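Local coordinates for protein deoxyribodipyrimidine photo-lyase (Oryza sativa Japonica Group, PDB 3UMV) that repairs ultraviolet-damaged DNA, using light and a bound FAD to split cyclobutane pyrimidine dimers back into separate pyrimidines, at residues R86-G91 / N235-D240; E384-G389 / D422-D427. All blocks are in the same frame, centred on the assembly; numbering follows the deposited sequence.

Contact 1: residues R86-G91 / N235-D240; sequences RRRQLG and NVPEID
The N-terminal turn of helix 87-106, part of the photolyase/cryptochrome alpha/beta domain, is crossed by the extended loop N235-D240 that follows helix 222-231. R86 occupies the N-cap position, and its N donates to Q89 OE1 one turn on.

Packing is tightest round R88 and V236. CG of R88 is anti to the backbone N, and a bend at chi3 (-69°) turns the guanidinium across the valine. V236 CG1 lies beneath the centre of one guanidinium face, 3.5 Å from R88 CZ, while its other methyl, CG2, rests on R86 CB and CG. At the guanidinium edge, R88 NE donates to P237 O over 2.7 Å, close to the guanidinium plane and nearly along the C=O axis; NH2 adds a weak bond to the same oxygen. Beyond the loop, NH1 bonds to Y424 O and NH2 to V386 O, and NH2 also reaches a water bound to E238 O.

The other flank, with R87, N235 and E238, is looser and partly solvent-exposed. R87 runs alongside N235, yet its NE meets N235 OD1 at 3.3 Å with an angle too poor for a hydrogen bond; the guanidinium and amide planes are 73° apart. R87 NH1 and E238 OE1 are linked through a water. E238 OE2 forms a salt bridge with R95 and lies 3.7 Å from G91 CA, where a side-chain carbon on G91 would collide with the carboxylate. Back beside the tight part, another water joins the two backbones, donating to R88 O at 2.7 Å and accepting from I239 N at 3.0 Å.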
# COMPACT_ATOMS: atom_id res chain seq x y z
N ARG A 86 3.15 -0.19 13.91
CA ARG A 86 3.84 -0.83 15.01
C ARG A 86 5.32 -0.92 14.66
O ARG A 86 5.72 -0.52 13.57
CB ARG A 86 3.29 -2.25 15.25
CG ARG A 86 1.77 -2.38 15.34
CD ARG A 86 1.17 -1.41 16.32
NE ARG A 86 -0.08 -1.90 16.91
CZ ARG A 86 -1.25 -1.98 16.27
NH1 ARG A 86 -1.34 -1.62 15.00
NH2 ARG A 86 -2.33 -2.43 16.90
N ARG A 87 6.12 -1.46 15.57
CA ARG A 87 7.56 -1.59 15.34
C ARG A 87 7.88 -2.16 13.97
O ARG A 87 8.73 -1.64 13.26
CB ARG A 87 8.20 -2.47 16.41
CG ARG A 87 9.60 -2.93 16.06
CD ARG A 87 10.24 -3.72 17.22
NE ARG A 87 10.38 -2.92 18.43
CZ ARG A 87 11.47 -2.21 18.72
NH1 ARG A 87 12.51 -2.20 17.89
NH2 ARG A 87 11.53 -1.50 19.84
N ARG A 88 7.20 -3.26 13.63
CA ARG A 88 7.37 -3.96 12.36
C ARG A 88 7.30 -3.04 11.16
O ARG A 88 8.15 -3.10 10.28
CB ARG A 88 6.31 -5.05 12.21
CG ARG A 88 6.30 -5.75 10.84
CD ARG A 88 5.43 -7.01 10.84
NE ARG A 88 6.03 -8.06 11.67
CZ ARG A 88 5.41 -9.16 12.07
NH1 ARG A 88 4.15 -9.40 11.74
NH2 ARG A 88 6.06 -10.04 12.82
N GLN A 89 6.27 -2.20 11.11
CA GLN A 89 6.07 -1.32 9.97
C GLN A 89 6.94 -0.07 10.03
O GLN A 89 7.43 0.41 8.99
CB GLN A 89 4.60 -0.94 9.81
CG GLN A 89 3.67 -2.13 9.54
CD GLN A 89 3.27 -2.87 10.81
OE1 GLN A 89 3.55 -2.41 11.94
NE2 GLN A 89 2.62 -4.02 10.65
N LEU A 90 7.12 0.46 11.24
CA LEU A 90 7.95 1.64 11.43
C LEU A 90 9.42 1.34 11.11
O LEU A 90 10.13 2.16 10.50
CB LEU A 90 7.79 2.16 12.85
CG LEU A 90 6.42 2.78 13.14
CD1 LEU A 90 6.23 3.04 14.64
CD2 LEU A 90 6.25 4.06 12.37
N GLY A 91 9.88 0.15 11.50
CA GLY A 91 11.26 -0.20 11.29
C GLY A 91 11.56 -0.32 9.81
O GLY A 91 12.59 0.16 9.33
N ASN A 235 5.40 -3.69 20.25
CA ASN A 235 6.51 -4.54 19.84
C ASN A 235 6.16 -5.72 18.93
O ASN A 235 6.44 -6.87 19.29
CB ASN A 235 7.29 -5.01 21.08
CG ASN A 235 8.55 -5.77 20.72
OD1 ASN A 235 9.02 -5.73 19.58
ND2 ASN A 235 9.11 -6.48 21.69
N VAL A 236 5.56 -5.45 17.77
CA VAL A 236 5.47 -6.45 16.72
C VAL A 236 6.81 -6.46 15.99
O VAL A 236 7.21 -5.45 15.42
CB VAL A 236 4.33 -6.11 15.73
CG1 VAL A 236 4.22 -7.17 14.67
CG2 VAL A 236 3.01 -5.97 16.47
N PRO A 237 7.52 -7.60 16.01
CA PRO A 237 8.92 -7.63 15.57
C PRO A 237 9.10 -7.35 14.08
O PRO A 237 8.24 -7.70 13.26
CB PRO A 237 9.35 -9.07 15.85
CG PRO A 237 8.35 -9.61 16.80
CD PRO A 237 7.06 -8.91 16.49
N GLU A 238 10.21 -6.71 13.75
CA GLU A 238 10.57 -6.46 12.36
C GLU A 238 10.71 -7.78 11.61
O GLU A 238 11.10 -8.79 12.20
CB GLU A 238 11.88 -5.67 12.28
CG GLU A 238 11.74 -4.19 12.58
CD GLU A 238 13.04 -3.43 12.44
OE1 GLU A 238 13.65 -3.10 13.47
OE2 GLU A 238 13.47 -3.16 11.30
N ILE A 239 10.38 -7.78 10.33
CA ILE A 239 10.60 -8.97 9.51
C ILE A 239 12.09 -9.10 9.19
O ILE A 239 12.81 -8.10 9.10
CB ILE A 239 9.78 -8.98 8.20
CG1 ILE A 239 10.21 -7.83 7.29
CG2 ILE A 239 8.28 -8.92 8.49
CD1 ILE A 239 9.43 -7.78 6.00
N ASP A 240 12.53 -10.34 8.99
CA ASP A 240 13.94 -10.60 8.73
C ASP A 240 14.19 -11.19 7.35
O ASP A 240 15.33 -11.40 6.96
CB ASP A 240 14.50 -11.55 9.79
CG ASP A 240 13.87 -12.94 9.73
OD1 ASP A 240 12.68 -13.05 9.36
OD2 ASP A 240 14.57 -13.93 10.05
O HOH W 1 13.67 -3.79 15.87
O HOH W 2 9.98 -4.90 9.43
O HOH W 3 9.10 -10.53 12.35

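Contact 2: residues E384-G389 / D422-D427; sequences EMVHHG and DKYEID. With FAD (flavin-adenine dinucleotide), chain I; URE (urea), chain J.
Y424 presents one ring face to V386, whose CG2 stands over its centre in a CH-pi contact, 3.9 Å from the ring centroid and only 6° off the normal. The valine is set by CG1 lying anti to its backbone N (chi1 169°), which leaves CG2 above the ring while CG1 packs near CE2. M385, extended through chi2 and bent at chi3, crosses both Y424 and E425 at roughly a right angle: its CG touches Y424 CB at 3.5 Å, and its SD lies 3.5 Å from E425 OE1. Where the two helices end, the backbones join directly, I426 N donating to G389 O over 2.9 Å in a nearly straight bond (170°) within the carbonyl plane. G389 has positive phi, a conformation in which a side chain would jam against the preceding carbonyl oxygen.

Further out, K423 CG covers the opposite face of the Y424 ring, and E369 accepts from Y424 OH while pairing with K423 NZ. E425 folds back at chi2, which brings its carboxylate beside M385; OE2 also lies 3.2 Å from G389 O, two acceptors that make no hydrogen bond with each other. An alanine at E425 would lose the carboxylate's contacts with M385 and would probably leave the methionine less well packed. The side chain of M385 is also about 4 Å from that of W399, a predicted electron-transfer tryptophan.

Beyond I426, D427 O accepts a hydrogen bond from FAD N3 at 2.7 Å, and D427 OD2 is held by R396 and S285. The paired helix ends thus lead straight into the flavin-binding site of a photolyase.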
# COMPACT_ATOMS: atom_id res chain seq x y z
N GLU A 384 0.93 -17.26 10.47
CA GLU A 384 1.79 -16.86 9.37
C GLU A 384 1.86 -15.34 9.38
O GLU A 384 2.94 -14.77 9.33
CB GLU A 384 1.31 -17.39 8.03
CG GLU A 384 2.31 -17.12 6.88
CD GLU A 384 1.84 -17.61 5.52
OE1 GLU A 384 2.71 -17.97 4.70
OE2 GLU A 384 0.62 -17.63 5.25
N MET A 385 0.71 -14.69 9.48
CA MET A 385 0.67 -13.23 9.56
C MET A 385 1.43 -12.71 10.80
O MET A 385 2.25 -11.80 10.70
CB MET A 385 -0.78 -12.74 9.56
CG MET A 385 -0.92 -11.23 9.57
SD MET A 385 -2.63 -10.67 9.59
CE MET A 385 -3.26 -11.55 11.02
N VAL A 386 1.17 -13.30 11.96
CA VAL A 386 1.79 -12.83 13.19
C VAL A 386 3.31 -12.94 13.15
O VAL A 386 3.99 -11.99 13.48
CB VAL A 386 1.25 -13.60 14.43
CG1 VAL A 386 2.09 -13.29 15.67
CG2 VAL A 386 -0.22 -13.26 14.68
N HIS A 387 3.84 -14.09 12.75
CA HIS A 387 5.28 -14.32 12.86
C HIS A 387 6.09 -14.01 11.60
O HIS A 387 7.25 -13.61 11.68
CB HIS A 387 5.56 -15.75 13.34
CG HIS A 387 5.00 -16.03 14.69
ND1 HIS A 387 5.60 -15.57 15.85
CD2 HIS A 387 3.89 -16.69 15.09
CE1 HIS A 387 4.89 -15.95 16.89
NE2 HIS A 387 3.85 -16.64 16.46
N HIS A 388 5.48 -14.21 10.44
CA HIS A 388 6.15 -13.93 9.17
C HIS A 388 5.86 -12.50 8.68
O HIS A 388 6.70 -11.90 8.02
CB HIS A 388 5.74 -14.98 8.13
CG HIS A 388 6.47 -14.89 6.83
ND1 HIS A 388 5.84 -14.62 5.63
CD2 HIS A 388 7.78 -15.09 6.52
CE1 HIS A 388 6.73 -14.63 4.65
NE2 HIS A 388 7.91 -14.91 5.17
N GLY A 389 4.68 -11.97 8.98
CA GLY A 389 4.32 -10.63 8.55
C GLY A 389 3.73 -10.52 7.15
O GLY A 389 3.50 -9.42 6.63
N ASP A 422 -3.88 -4.71 9.86
CA ASP A 422 -3.07 -3.51 10.04
C ASP A 422 -2.00 -3.67 11.12
O ASP A 422 -0.94 -3.06 11.04
CB ASP A 422 -3.99 -2.32 10.33
CG ASP A 422 -4.75 -1.85 9.09
OD1 ASP A 422 -4.67 -2.49 8.01
OD2 ASP A 422 -5.40 -0.79 9.19
N LYS A 423 -2.28 -4.48 12.14
CA LYS A 423 -1.30 -4.69 13.19
C LYS A 423 -0.09 -5.51 12.72
O LYS A 423 1.05 -5.16 13.02
CB LYS A 423 -1.95 -5.38 14.40
CG LYS A 423 -0.99 -5.74 15.51
CD LYS A 423 -1.76 -6.10 16.76
CE LYS A 423 -0.83 -6.18 17.96
NZ LYS A 423 -1.57 -6.50 19.23
N TYR A 424 -0.35 -6.59 12.00
CA TYR A 424 0.67 -7.59 11.70
C TYR A 424 1.26 -7.60 10.29
O TYR A 424 2.41 -8.00 10.11
CB TYR A 424 0.09 -8.99 12.02
CG TYR A 424 -0.09 -9.21 13.51
CD1 TYR A 424 -1.35 -9.25 14.09
CD2 TYR A 424 1.01 -9.36 14.33
CE1 TYR A 424 -1.50 -9.46 15.47
CE2 TYR A 424 0.87 -9.57 15.70
CZ TYR A 424 -0.38 -9.61 16.25
OH TYR A 424 -0.51 -9.82 17.61
N GLU A 425 0.47 -7.20 9.29
CA GLU A 425 0.96 -7.28 7.92
C GLU A 425 1.98 -6.17 7.60
O GLU A 425 1.79 -5.01 7.96
CB GLU A 425 -0.19 -7.24 6.90
CG GLU A 425 -1.21 -8.34 7.04
CD GLU A 425 -0.79 -9.66 6.40
OE1 GLU A 425 -1.67 -10.51 6.18
OE2 GLU A 425 0.41 -9.84 6.10
N ILE A 426 3.05 -6.55 6.93
CA ILE A 426 4.03 -5.57 6.49
C ILE A 426 3.47 -4.68 5.39
O ILE A 426 3.90 -3.54 5.22
CB ILE A 426 5.34 -6.26 6.05
CG1 ILE A 426 6.44 -5.22 5.83
CG2 ILE A 426 5.11 -7.15 4.82
CD1 ILE A 426 6.69 -4.37 7.04
N ASP A 427 2.46 -5.18 4.68
CA ASP A 427 1.83 -4.47 3.57
C ASP A 427 0.47 -3.85 3.94
O ASP A 427 -0.28 -3.39 3.07
CB ASP A 427 1.74 -5.40 2.33
CG ASP A 427 0.93 -6.68 2.59
OD1 ASP A 427 0.13 -6.72 3.55
OD2 ASP A 427 1.10 -7.65 1.83
PA FAD I . 1.23 -11.32 -5.78
O1A FAD I . 0.27 -12.45 -6.04
O2A FAD I . 2.62 -11.55 -6.30
O5B FAD I . 0.59 -9.98 -6.38
C5B FAD I . 1.40 -8.95 -6.91
C4B FAD I . 0.78 -7.58 -6.57
O4B FAD I . -0.54 -7.46 -7.07
C3B FAD I . 0.64 -7.39 -5.07
O3B FAD I . 1.85 -6.94 -4.49
C2B FAD I . -0.42 -6.34 -5.01
O2B FAD I . 0.13 -5.08 -5.36
C1B FAD I . -1.33 -6.75 -6.14
N9A FAD I . -2.43 -7.59 -5.65
C8A FAD I . -2.48 -8.96 -5.60
N7A FAD I . -3.69 -9.31 -5.08
C5A FAD I . -4.39 -8.18 -4.80
C6A FAD I . -5.67 -7.93 -4.27
N6A FAD I . -6.53 -8.91 -4.01
N1A FAD I . -6.09 -6.63 -4.11
C2A FAD I . -5.28 -5.59 -4.48
N3A FAD I . -4.03 -5.83 -5.00
C4A FAD I . -3.60 -7.11 -5.16
N1 FAD I . -2.81 -6.36 -0.01
C2 FAD I . -1.96 -5.40 0.45
O2 FAD I . -1.16 -4.91 -0.35
N3 FAD I . -2.01 -4.98 1.77
C4 FAD I . -2.92 -5.54 2.64
O4 FAD I . -2.97 -5.17 3.82
C4X FAD I . -3.80 -6.51 2.16
N5 FAD I . -4.72 -7.12 2.98
C5X FAD I . -5.59 -8.07 2.48
C6 FAD I . -6.54 -8.65 3.32
C7 FAD I . -7.42 -9.62 2.82
C7M FAD I . -8.45 -10.22 3.74
C8 FAD I . -7.33 -9.99 1.47
C8M FAD I . -8.25 -11.02 0.88
C9 FAD I . -6.38 -9.41 0.66
C9A FAD I . -5.51 -8.45 1.16
N10 FAD I . -4.56 -7.88 0.33
C10 FAD I . -3.73 -6.92 0.84
C1' FAD I . -4.43 -8.27 -1.13
C2' FAD I . -3.43 -9.44 -1.40
O2' FAD I . -3.62 -10.58 -0.54
C3' FAD I . -1.95 -9.04 -1.31
O3' FAD I . -1.74 -7.90 -2.10
C4' FAD I . -0.99 -10.13 -1.78
O4' FAD I . -1.18 -11.30 -1.00
C5' FAD I . 0.43 -9.60 -1.66
O5' FAD I . 1.44 -10.57 -1.81
P FAD I . 2.36 -10.56 -3.13
O1P FAD I . 2.93 -9.18 -3.37
O2P FAD I . 3.42 -11.62 -3.01
O3P FAD I . 1.21 -11.00 -4.18
C URE J . 3.70 -15.78 1.59
O URE J . 3.12 -15.82 2.67
N1 URE J . 3.93 -16.88 0.90
N2 URE J . 4.25 -14.66 1.19

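Overall arrangement
Contacts 1 and 2 lie side by side, their centres 9 Å apart, and R88 is the main link between them. Its NH1 probably donates to Y424 O (2.8 Å) and its NH2 to V386 O (2.9 Å), so one guanidinium bridges the loop 235-240 and both segments of contact 2. I239 adds packing, with CG2 3.4 Å from H388 O. Q89 NE2 also bonds to the carbonyl oxygens of K423 and E425. Contact 2 reaches FAD directly through D427, whereas contact 1 is a layer further out: the side chain of R88 is about 11 Å from the cofactor, and that of I239 about 7 Å from that of K390, an FAD-binding residue.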